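Local coordinates for protein AAC3-I (Uncultured bacterium, PDB 5HMN) that acetylates aminoglycoside antibiotics as an acetyl-coenzyme A-dependent GNAT-fold N-acetyltransferase, presumably on the 3-amino group, and so confers resistance, at the interface of chains A and B. Residues are numbered along the deposited sequence; one frame, centred on the assembly and turned at random. Chains: chain A/B, AAC3-I.

Contact 1: the interface of chains A and B. Residues chain A 74, 76-77, 83; chain B 72, 87-88.
A:Leu74 sets its branch-point CG over the face of the B:Tyr72 ring: in this pairing of two GNAT-fold chains CG of A:Leu74 stands over the middle of the ring, 3.8 Å from the centroid, and CD2 leans out toward the CD1–CE1 rim. Further along the same chain, A:Lys76 folds back on itself, bent at each torsion beyond CB, which carries its CE over a face of the B:Tyr87 ring, off-centre toward CZ and the CE2 rim (CE to CZ 3.7 Å). The aliphatic part of the lysine thus crosses the tyrosine at about a right angle. A:Glu83 meets B:Tyr87 tip to tip, with the carboxylate turned 64° from the ring. The phenol OH of B:Tyr87 lies 2.9 Å from OE2 of A:Glu83, with OE1 about as near, in a forked arrangement whose two hydrogen bonds are weak. The ammonium NZ of A:Lys76 makes a salt bridge to OE2 of A:Glu83 at 3.3 Å, so the two charges may partly offset each other beside the phenol. A water joins NZ to OD2 of B:Asp88, and a second one links OE2 of A:Glu83 with the OH of B:Tyr87. A:Phe77 approaches obliquely, its CD1 3.5 Å from the hydroxyl OH of B:Tyr72. CZ of A:Phe77 faces OD2 of B:Asp88 (3.6 Å), the carboxylate standing almost perpendicular to the phenylalanine ring, at 85°.

Contact 2: the interface of chains A and B. Residues chain A 124, 126, 134, 143-145; chain B 145-147, 149.
B:Leu147 lies across A:Ala124, paired with it as an antiparallel beta bridge: strand 142-152 of chain B runs beside strand 119-124 of chain A, and the backbone N and O of each residue bond to the O and N of the other. From there the leucine side chain goes into chain A. CB of B:Leu147 rests by the A:Ala124 carbonyl and methyl, 3.5 Å from the carbonyl O. CG of B:Leu147, anti to the carbonyl carbon (chi1 -73°), meets the methyl CG2 of A:Thr126 at 3.6 Å. The branches then part. CD1 of B:Leu147 touches CD1 of A:Ile134, on helix 131-140, at 3.6 Å, and also nears the guanidinium NH1 of A:Arg143; CD2 of B:Leu147 packs on CG of A:Glu145 at 3.5 Å and on CD of A:Arg143. A:Glu145 runs alongside the leucine, pointing the same way. A:Thr126 also donates its hydroxyl OG1 to the backbone O of B:Glu145, a poorly ordered residue, at 2.7 Å, tilted 21° from the carbonyl plane. Two residues on from the leucine, B:Phe149 fits its ring between A:Ala124 and A:Arg143: CE2 is 3.5 Å from CB of the alanine, while CE1 is 3.5 Å from CB of the arginine. Further bridges pair A:Arg143 with B:Phe149 and A:Glu145 with B:Leu147. Strand 142-152 of chain B is thereby inserted between two strands of chain A, extending the sheet across the subunits and probably holding the dimer together.

Contact 3: the interface of chains A and B. Residues chain A 18, 22, 25, 34-35, 39-40; chain B 77-79.
The ring of B:Phe77 is pressed by three apolar side chains from helix 15-28 of chain A. The terminal methyl CE of A:Met18 reaches CD2 of B:Phe77 at 3.5 Å; CG of the methionine is anti to the backbone N (chi1 -173°), and the bend at chi2 brings the methyl in across the phenylalanine. A:Leu22 comes at the edge, in the plane of the ring, with CD2 3.6 Å from the same CD2 of B:Phe77. A:Phe25 crosses at about a right angle, its CE2 3.7 Å from CE2 of B:Phe77. On one face of B:Phe77, over its centre, lies OE1 of its own neighbour B:Glu78, folded back by a bend at chi2. The methylene CB of B:Glu78 meanwhile packs against CD1 of the A:Tyr35 ring at 3.6 Å. A:Pro40 covers the backbone beyond, with CG 3.7 Å from CA of B:Gln79. At the polar rim B:Gln79 stretches out along an extended chain, and its amide NE2 donates to the backbone O of A:Thr34 at 2.9 Å. This bond is almost straight, 171° at the hydrogen; it arrives on a lone pair in the carbonyl plane, and the acceptor also lies close to the plane of the glutamine amide. A water shares the same carbonyl and joins it to the backbone O of B:Glu78. The loop of chain B following strand 67-75 is thus seated against helices 15-28 and 32-36 of chain A and the stretch leading to helix 42-49.

Contact 4: the interface of chains A and B. Residues chain A 18, 48, 54, 70, 72, 87-88; chain B 75-77.
Strand 67-75 of chain B and the loop after it, from B:Lys75 to B:Phe77, cross over strands 54-61, 64-75 and 82-91 of chain A, with helix 42-49 alongside. B:Phe77 buries the most surface here. Its CG sits in the crowded position between the backbone N and the carbonyl carbon (chi1 44°), turning the ring down onto the sheet, where the methyl of A:Ala70 lies under a face, 3.9 Å from the centroid. A:Phe54 crosses B:Phe77 at about a right angle, CE1 of the former against CD1 of the latter at 3.8 Å, and CD2 of A:Leu48 packs on CB of B:Phe77, also at 3.8 Å. The carboxylate of A:Asp88 stands at the far edge, turned 88° from the ring. Beside the phenylalanine, the hydroxyl OH of A:Tyr72 donates to the backbone O of B:Lys75, a poorly ordered residue, at 2.6 Å; the donor stands above the carbonyl plane, 51° out of it, while the acceptor lies in plane at the tyrosine's edge. B:Lys76 curls so that CE rides over a face of A:Tyr87, 3.8 Å from its centroid, and NZ makes a weak hydrogen bond to the phenol OH of A:Tyr87 at 3.0 Å. A water bridges NZ to OD2 of A:Asp88. The site plugs an aromatic side chain of one subunit into the other, and probably helps to fix how the two GNAT domains are set against each other.

Contact 1: the interface of chains A and B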
# COMPACT_ATOMS: atom_id res chain seq x y z
N LEU A 74 6.06 3.37 1.92
CA LEU A 74 6.37 2.86 0.59
C LEU A 74 7.52 3.65 -0.03
O LEU A 74 7.32 4.76 -0.52
CB LEU A 74 5.13 2.93 -0.31
CG LEU A 74 4.19 1.73 -0.37
CD1 LEU A 74 3.82 1.21 1.01
CD2 LEU A 74 2.93 2.08 -1.15
N LYS A 76 9.74 4.68 -2.85
CA LYS A 76 9.41 4.68 -4.27
C LYS A 76 10.59 4.33 -5.17
O LYS A 76 11.75 4.39 -4.76
CB LYS A 76 8.83 6.04 -4.68
CG LYS A 76 7.61 6.48 -3.87
CD LYS A 76 6.45 5.49 -3.97
CE LYS A 76 5.99 5.28 -5.41
NZ LYS A 76 5.47 6.52 -6.06
N PHE A 77 10.27 3.96 -6.41
CA PHE A 77 11.23 3.44 -7.38
C PHE A 77 11.57 4.45 -8.47
O PHE A 77 12.66 4.42 -9.04
CB PHE A 77 10.68 2.16 -8.01
CG PHE A 77 9.23 2.26 -8.39
CD1 PHE A 77 8.24 1.89 -7.48
CD2 PHE A 77 8.85 2.73 -9.63
CE1 PHE A 77 6.90 1.98 -7.82
CE2 PHE A 77 7.51 2.83 -9.98
CZ PHE A 77 6.54 2.45 -9.07
N GLU A 83 6.24 7.42 0.46
CA GLU A 83 4.91 7.79 0.91
C GLU A 83 4.43 6.81 1.97
O GLU A 83 4.82 5.64 1.97
CB GLU A 83 3.92 7.79 -0.25
CG GLU A 83 4.52 8.08 -1.60
CD GLU A 83 3.56 7.79 -2.73
OE1 GLU A 83 2.58 7.04 -2.50
OE2 GLU A 83 3.78 8.30 -3.85
N TYR B 72 4.02 -3.80 -4.01
CA TYR B 72 4.52 -3.90 -2.64
C TYR B 72 3.77 -4.99 -1.89
O TYR B 72 2.54 -5.01 -1.87
CB TYR B 72 4.36 -2.57 -1.90
CG TYR B 72 5.15 -1.43 -2.50
CD1 TYR B 72 4.60 -0.64 -3.50
CD2 TYR B 72 6.43 -1.14 -2.06
CE1 TYR B 72 5.30 0.42 -4.05
CE2 TYR B 72 7.14 -0.08 -2.61
CZ TYR B 72 6.58 0.68 -3.60
OH TYR B 72 7.28 1.74 -4.15
N TYR B 87 1.31 -0.89 -7.43
CA TYR B 87 1.36 0.57 -7.48
C TYR B 87 1.24 1.07 -8.91
O TYR B 87 0.45 1.96 -9.19
CB TYR B 87 2.64 1.10 -6.83
CG TYR B 87 2.52 2.56 -6.46
CD1 TYR B 87 2.15 2.93 -5.17
CD2 TYR B 87 2.75 3.56 -7.39
CE1 TYR B 87 2.02 4.27 -4.83
CE2 TYR B 87 2.63 4.89 -7.06
CZ TYR B 87 2.27 5.24 -5.77
OH TYR B 87 2.15 6.56 -5.44
N ASP B 88 2.04 0.50 -9.80
CA ASP B 88 2.01 0.88 -11.21
C ASP B 88 2.07 -0.33 -12.12
O ASP B 88 2.88 -1.24 -11.90
CB ASP B 88 3.16 1.83 -11.53
CG ASP B 88 2.85 3.27 -11.16
OD1 ASP B 88 1.66 3.66 -11.22
OD2 ASP B 88 3.79 4.01 -10.81
O HOH W 1 5.47 5.57 -8.91
O HOH W 2 3.29 8.89 -6.93

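Contact 2: the interface of chains A and B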
# COMPACT_ATOMS: atom_id res chain seq x y z
N ALA A 124 -10.52 5.77 1.47
CA ALA A 124 -11.73 5.81 2.27
C ALA A 124 -12.84 5.05 1.55
O ALA A 124 -13.14 5.31 0.39
CB ALA A 124 -12.16 7.24 2.53
N THR A 126 -16.69 4.12 0.71
CA THR A 126 -17.74 5.11 0.41
C THR A 126 -19.15 4.98 1.02
O THR A 126 -19.91 5.95 1.02
CB THR A 126 -17.91 5.29 -1.11
OG1 THR A 126 -17.81 4.02 -1.76
CG2 THR A 126 -16.83 6.22 -1.66
N ILE A 134 -14.69 10.03 6.07
CA ILE A 134 -14.59 10.90 4.90
C ILE A 134 -14.55 12.37 5.31
O ILE A 134 -13.79 13.15 4.73
CB ILE A 134 -15.76 10.67 3.93
CG1 ILE A 134 -15.80 9.20 3.50
CG2 ILE A 134 -15.64 11.57 2.71
CD1 ILE A 134 -16.89 8.89 2.51
N ARG A 143 -9.37 15.08 -1.83
CA ARG A 143 -10.16 13.92 -2.24
C ARG A 143 -10.13 13.70 -3.75
O ARG A 143 -10.25 14.64 -4.53
CB ARG A 143 -11.62 14.08 -1.77
CG ARG A 143 -12.65 13.42 -2.67
CD ARG A 143 -13.94 13.11 -1.92
NE ARG A 143 -14.33 14.19 -1.02
CZ ARG A 143 -15.43 14.17 -0.27
NH1 ARG A 143 -16.25 13.13 -0.32
NH2 ARG A 143 -15.71 15.19 0.52
N GLU A 144 -9.96 12.44 -4.14
CA GLU A 144 -10.12 12.06 -5.54
C GLU A 144 -10.78 10.69 -5.62
O GLU A 144 -10.47 9.80 -4.84
CB GLU A 144 -8.77 12.07 -6.27
CG GLU A 144 -7.70 11.18 -5.65
CD GLU A 144 -6.40 11.23 -6.43
OE1 GLU A 144 -6.39 11.81 -7.54
OE2 GLU A 144 -5.39 10.69 -5.94
N GLU A 145 -11.70 10.55 -6.57
CA GLU A 145 -12.47 9.31 -6.72
C GLU A 145 -11.76 8.33 -7.64
O GLU A 145 -11.55 8.61 -8.82
CB GLU A 145 -13.87 9.63 -7.25
CG GLU A 145 -14.72 10.41 -6.26
CD GLU A 145 -15.81 11.22 -6.92
OE1 GLU A 145 -16.30 10.80 -7.99
OE2 GLU A 145 -16.18 12.27 -6.36
N GLU B 145 -15.93 1.10 -5.68
CA GLU B 145 -15.57 2.51 -5.80
C GLU B 145 -15.24 3.10 -4.44
O GLU B 145 -16.06 3.08 -3.53
CB GLU B 145 -16.69 3.31 -6.46
CG GLU B 145 -16.17 4.46 -7.31
CD GLU B 145 -17.19 5.58 -7.47
OE1 GLU B 145 -18.22 5.56 -6.76
OE2 GLU B 145 -16.95 6.49 -8.30
N VAL B 146 -14.02 3.62 -4.31
CA VAL B 146 -13.55 4.17 -3.05
C VAL B 146 -13.10 5.62 -3.20
O VAL B 146 -13.02 6.15 -4.32
CB VAL B 146 -12.39 3.35 -2.47
CG1 VAL B 146 -12.77 1.88 -2.34
CG2 VAL B 146 -11.14 3.51 -3.33
N LEU B 147 -12.81 6.25 -2.08
CA LEU B 147 -12.26 7.60 -2.06
C LEU B 147 -10.78 7.59 -1.70
O LEU B 147 -10.37 6.92 -0.76
CB LEU B 147 -13.03 8.48 -1.07
CG LEU B 147 -14.43 8.90 -1.50
CD1 LEU B 147 -15.04 9.84 -0.49
CD2 LEU B 147 -14.36 9.56 -2.87
N PHE B 149 -7.43 9.85 -0.58
CA PHE B 149 -7.04 11.12 0.03
C PHE B 149 -5.53 11.27 0.13
O PHE B 149 -4.84 10.38 0.62
CB PHE B 149 -7.66 11.25 1.42
CG PHE B 149 -9.15 11.42 1.42
CD1 PHE B 149 -9.71 12.68 1.42
CD2 PHE B 149 -9.99 10.32 1.42
CE1 PHE B 149 -11.08 12.85 1.42
CE2 PHE B 149 -11.37 10.48 1.41
CZ PHE B 149 -11.91 11.74 1.41

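Contact 3: the interface of chains A and B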
# COMPACT_ATOMS: atom_id res chain seq x y z
N MET A 18 -0.06 -4.57 20.64
CA MET A 18 -0.57 -4.79 19.30
C MET A 18 -1.80 -5.69 19.33
O MET A 18 -2.77 -5.46 18.61
CB MET A 18 0.52 -5.40 18.41
CG MET A 18 0.13 -5.52 16.95
SD MET A 18 0.11 -3.91 16.14
CE MET A 18 -1.06 -4.21 14.82
N LEU A 22 -5.60 -4.86 18.10
CA LEU A 22 -6.38 -5.68 17.17
C LEU A 22 -7.83 -5.81 17.63
O LEU A 22 -8.75 -5.79 16.82
CB LEU A 22 -5.75 -7.06 17.01
CG LEU A 22 -4.44 -7.13 16.22
CD1 LEU A 22 -3.93 -8.57 16.14
CD2 LEU A 22 -4.62 -6.56 14.83
N PHE A 25 -9.60 -2.58 16.80
CA PHE A 25 -9.95 -2.58 15.38
C PHE A 25 -11.20 -3.43 15.13
O PHE A 25 -12.12 -3.00 14.44
CB PHE A 25 -8.79 -3.12 14.53
CG PHE A 25 -7.67 -2.13 14.32
CD1 PHE A 25 -7.91 -0.77 14.38
CD2 PHE A 25 -6.38 -2.57 14.05
CE1 PHE A 25 -6.89 0.14 14.18
CE2 PHE A 25 -5.35 -1.66 13.85
CZ PHE A 25 -5.61 -0.30 13.91
N THR A 34 -12.10 -11.33 12.04
CA THR A 34 -10.96 -11.10 11.17
C THR A 34 -9.73 -10.63 11.95
O THR A 34 -8.60 -11.03 11.64
CB THR A 34 -11.30 -10.06 10.08
OG1 THR A 34 -12.43 -10.51 9.33
CG2 THR A 34 -10.12 -9.86 9.14
N TYR A 35 -9.95 -9.80 12.96
CA TYR A 35 -8.84 -9.15 13.66
C TYR A 35 -8.37 -9.88 14.91
O TYR A 35 -7.24 -9.68 15.35
CB TYR A 35 -9.23 -7.71 14.02
CG TYR A 35 -9.25 -6.78 12.83
CD1 TYR A 35 -8.10 -6.13 12.40
CD2 TYR A 35 -10.43 -6.57 12.12
CE1 TYR A 35 -8.12 -5.29 11.30
CE2 TYR A 35 -10.46 -5.74 11.02
CZ TYR A 35 -9.30 -5.10 10.61
OH TYR A 35 -9.32 -4.26 9.52
N ARG A 39 -5.16 -14.61 15.43
CA ARG A 39 -4.01 -13.74 15.69
C ARG A 39 -2.69 -14.43 15.36
O ARG A 39 -2.55 -15.63 15.55
CB ARG A 39 -4.02 -13.28 17.15
CG ARG A 39 -5.36 -12.78 17.65
CD ARG A 39 -5.33 -12.54 19.15
NE ARG A 39 -6.60 -12.00 19.64
CZ ARG A 39 -7.08 -12.23 20.85
NH1 ARG A 39 -6.41 -12.99 21.70
NH2 ARG A 39 -8.24 -11.69 21.22
N PRO A 40 -1.72 -13.65 14.85
CA PRO A 40 -0.38 -14.17 14.53
C PRO A 40 0.39 -14.58 15.78
O PRO A 40 -0.02 -14.27 16.89
CB PRO A 40 0.30 -12.97 13.86
CG PRO A 40 -0.81 -12.08 13.41
CD PRO A 40 -1.87 -12.25 14.46
N PHE B 77 -1.11 -7.52 9.86
CA PHE B 77 -0.84 -7.54 11.29
C PHE B 77 -1.90 -8.30 12.07
O PHE B 77 -1.64 -8.79 13.17
CB PHE B 77 -0.73 -6.10 11.80
CG PHE B 77 -1.81 -5.19 11.28
CD1 PHE B 77 -1.65 -4.52 10.07
CD2 PHE B 77 -2.99 -5.02 11.98
CE1 PHE B 77 -2.65 -3.70 9.58
CE2 PHE B 77 -3.99 -4.19 11.50
CZ PHE B 77 -3.82 -3.53 10.30
N GLU B 78 -3.09 -8.41 11.49
CA GLU B 78 -4.20 -9.08 12.17
C GLU B 78 -4.08 -10.60 12.02
O GLU B 78 -4.57 -11.35 12.87
CB GLU B 78 -5.55 -8.60 11.63
CG GLU B 78 -5.89 -9.06 10.22
CD GLU B 78 -5.12 -8.32 9.14
OE1 GLU B 78 -4.42 -7.33 9.45
OE2 GLU B 78 -5.21 -8.74 7.96
N GLN B 79 -3.43 -11.04 10.95
CA GLN B 79 -3.22 -12.46 10.67
C GLN B 79 -1.89 -12.65 9.95
O GLN B 79 -1.34 -11.70 9.39
CB GLN B 79 -4.36 -13.04 9.82
CG GLN B 79 -5.71 -13.09 10.51
CD GLN B 79 -6.80 -13.64 9.61
OE1 GLN B 79 -6.54 -14.48 8.75
NE2 GLN B 79 -8.02 -13.16 9.80
O HOH W 3 -7.44 -12.65 13.66

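Contact 4: the interface of chains A and B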
# COMPACT_ATOMS: atom_id res chain seq x y z
N MET A 18 -0.06 -4.57 20.64
CA MET A 18 -0.57 -4.79 19.30
C MET A 18 -1.80 -5.69 19.33
O MET A 18 -2.77 -5.46 18.61
CB MET A 18 0.52 -5.40 18.41
CG MET A 18 0.13 -5.52 16.95
SD MET A 18 0.11 -3.91 16.14
CE MET A 18 -1.06 -4.21 14.82
N LEU A 48 7.49 -7.96 12.31
CA LEU A 48 6.75 -6.93 11.59
C LEU A 48 6.97 -5.56 12.22
O LEU A 48 7.11 -4.56 11.52
CB LEU A 48 5.25 -7.27 11.56
CG LEU A 48 4.34 -6.29 10.82
CD1 LEU A 48 4.76 -6.14 9.36
CD2 LEU A 48 2.89 -6.72 10.93
N PHE A 54 6.85 -0.85 8.36
CA PHE A 54 5.58 -0.94 9.10
C PHE A 54 5.54 0.05 10.26
O PHE A 54 6.51 0.21 11.00
CB PHE A 54 5.36 -2.36 9.62
CG PHE A 54 4.03 -2.55 10.31
CD1 PHE A 54 2.85 -2.53 9.59
CD2 PHE A 54 3.96 -2.73 11.69
CE1 PHE A 54 1.62 -2.70 10.21
CE2 PHE A 54 2.74 -2.91 12.32
CZ PHE A 54 1.57 -2.89 11.58
N ALA A 70 -2.52 1.72 11.76
CA ALA A 70 -1.51 0.88 11.12
C ALA A 70 -1.18 1.43 9.74
O ALA A 70 -2.08 1.69 8.94
CB ALA A 70 -1.99 -0.56 11.03
N TYR A 72 1.97 1.71 6.31
CA TYR A 72 3.13 1.16 5.62
C TYR A 72 3.87 2.27 4.89
O TYR A 72 3.27 3.03 4.13
CB TYR A 72 2.71 0.07 4.64
CG TYR A 72 2.07 -1.15 5.27
CD1 TYR A 72 0.71 -1.19 5.53
CD2 TYR A 72 2.83 -2.27 5.59
CE1 TYR A 72 0.12 -2.31 6.11
CE2 TYR A 72 2.26 -3.39 6.17
CZ TYR A 72 0.90 -3.40 6.43
OH TYR A 72 0.32 -4.52 7.00
N TYR A 87 -3.26 2.02 6.35
CA TYR A 87 -4.08 0.86 6.05
C TYR A 87 -5.35 0.85 6.89
O TYR A 87 -6.44 0.83 6.34
CB TYR A 87 -3.31 -0.45 6.26
CG TYR A 87 -4.01 -1.63 5.63
CD1 TYR A 87 -3.71 -2.04 4.34
CD2 TYR A 87 -5.00 -2.32 6.32
CE1 TYR A 87 -4.36 -3.12 3.76
CE2 TYR A 87 -5.66 -3.39 5.76
CZ TYR A 87 -5.34 -3.79 4.48
OH TYR A 87 -6.00 -4.86 3.91
N ASP A 88 -5.19 0.85 8.21
CA ASP A 88 -6.32 0.84 9.14
C ASP A 88 -6.22 1.98 10.15
O ASP A 88 -5.13 2.29 10.64
CB ASP A 88 -6.40 -0.50 9.90
CG ASP A 88 -7.02 -1.63 9.08
OD1 ASP A 88 -7.86 -1.38 8.21
OD2 ASP A 88 -6.68 -2.80 9.32
N LYS B 75 2.61 -7.14 4.48
CA LYS B 75 2.44 -8.17 5.50
C LYS B 75 1.43 -7.72 6.54
O LYS B 75 1.64 -6.73 7.22
CB LYS B 75 3.77 -8.48 6.18
CG LYS B 75 4.82 -9.07 5.26
CD LYS B 75 6.18 -9.12 5.95
CE LYS B 75 6.04 -9.38 7.45
NZ LYS B 75 7.36 -9.55 8.12
N LYS B 76 0.33 -8.46 6.66
CA LYS B 76 -0.77 -8.04 7.53
C LYS B 76 -0.45 -8.29 9.00
O LYS B 76 0.36 -9.15 9.34
CB LYS B 76 -2.07 -8.74 7.13
CG LYS B 76 -2.56 -8.38 5.73
CD LYS B 76 -2.49 -6.87 5.46
CE LYS B 76 -3.44 -6.08 6.35
NZ LYS B 76 -4.86 -6.50 6.17
N PHE B 77 -1.11 -7.52 9.86
CA PHE B 77 -0.84 -7.54 11.29
C PHE B 77 -1.90 -8.30 12.07
O PHE B 77 -1.64 -8.79 13.17
CB PHE B 77 -0.73 -6.10 11.80
CG PHE B 77 -1.81 -5.19 11.28
CD1 PHE B 77 -1.65 -4.52 10.07
CD2 PHE B 77 -2.99 -5.02 11.98
CE1 PHE B 77 -2.65 -3.70 9.58
CE2 PHE B 77 -3.99 -4.19 11.50
CZ PHE B 77 -3.82 -3.53 10.30
O HOH W 4 -5.98 -5.28 8.46

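Contacts 3 and 4 are neighbours, with C-alpha centres about 9 Å apart, and share A:Met18 and B:Phe77: one ring serves both the helical and the sheet side of its socket. Contact 1 lies about 16 Å from contact 4 between the same kind of centres and takes up much the same residues with the chains exchanged, as the two-fold symmetry requires, so the loop of each subunit enters the other. Contact 2 is set apart, about 19 Å from contact 1 and 25 Å from contact 3, and rests on exchanged C-terminal strands. Reciprocal loops and swapped strands together suggest a genuine dimer, though the structure alone does not prove it.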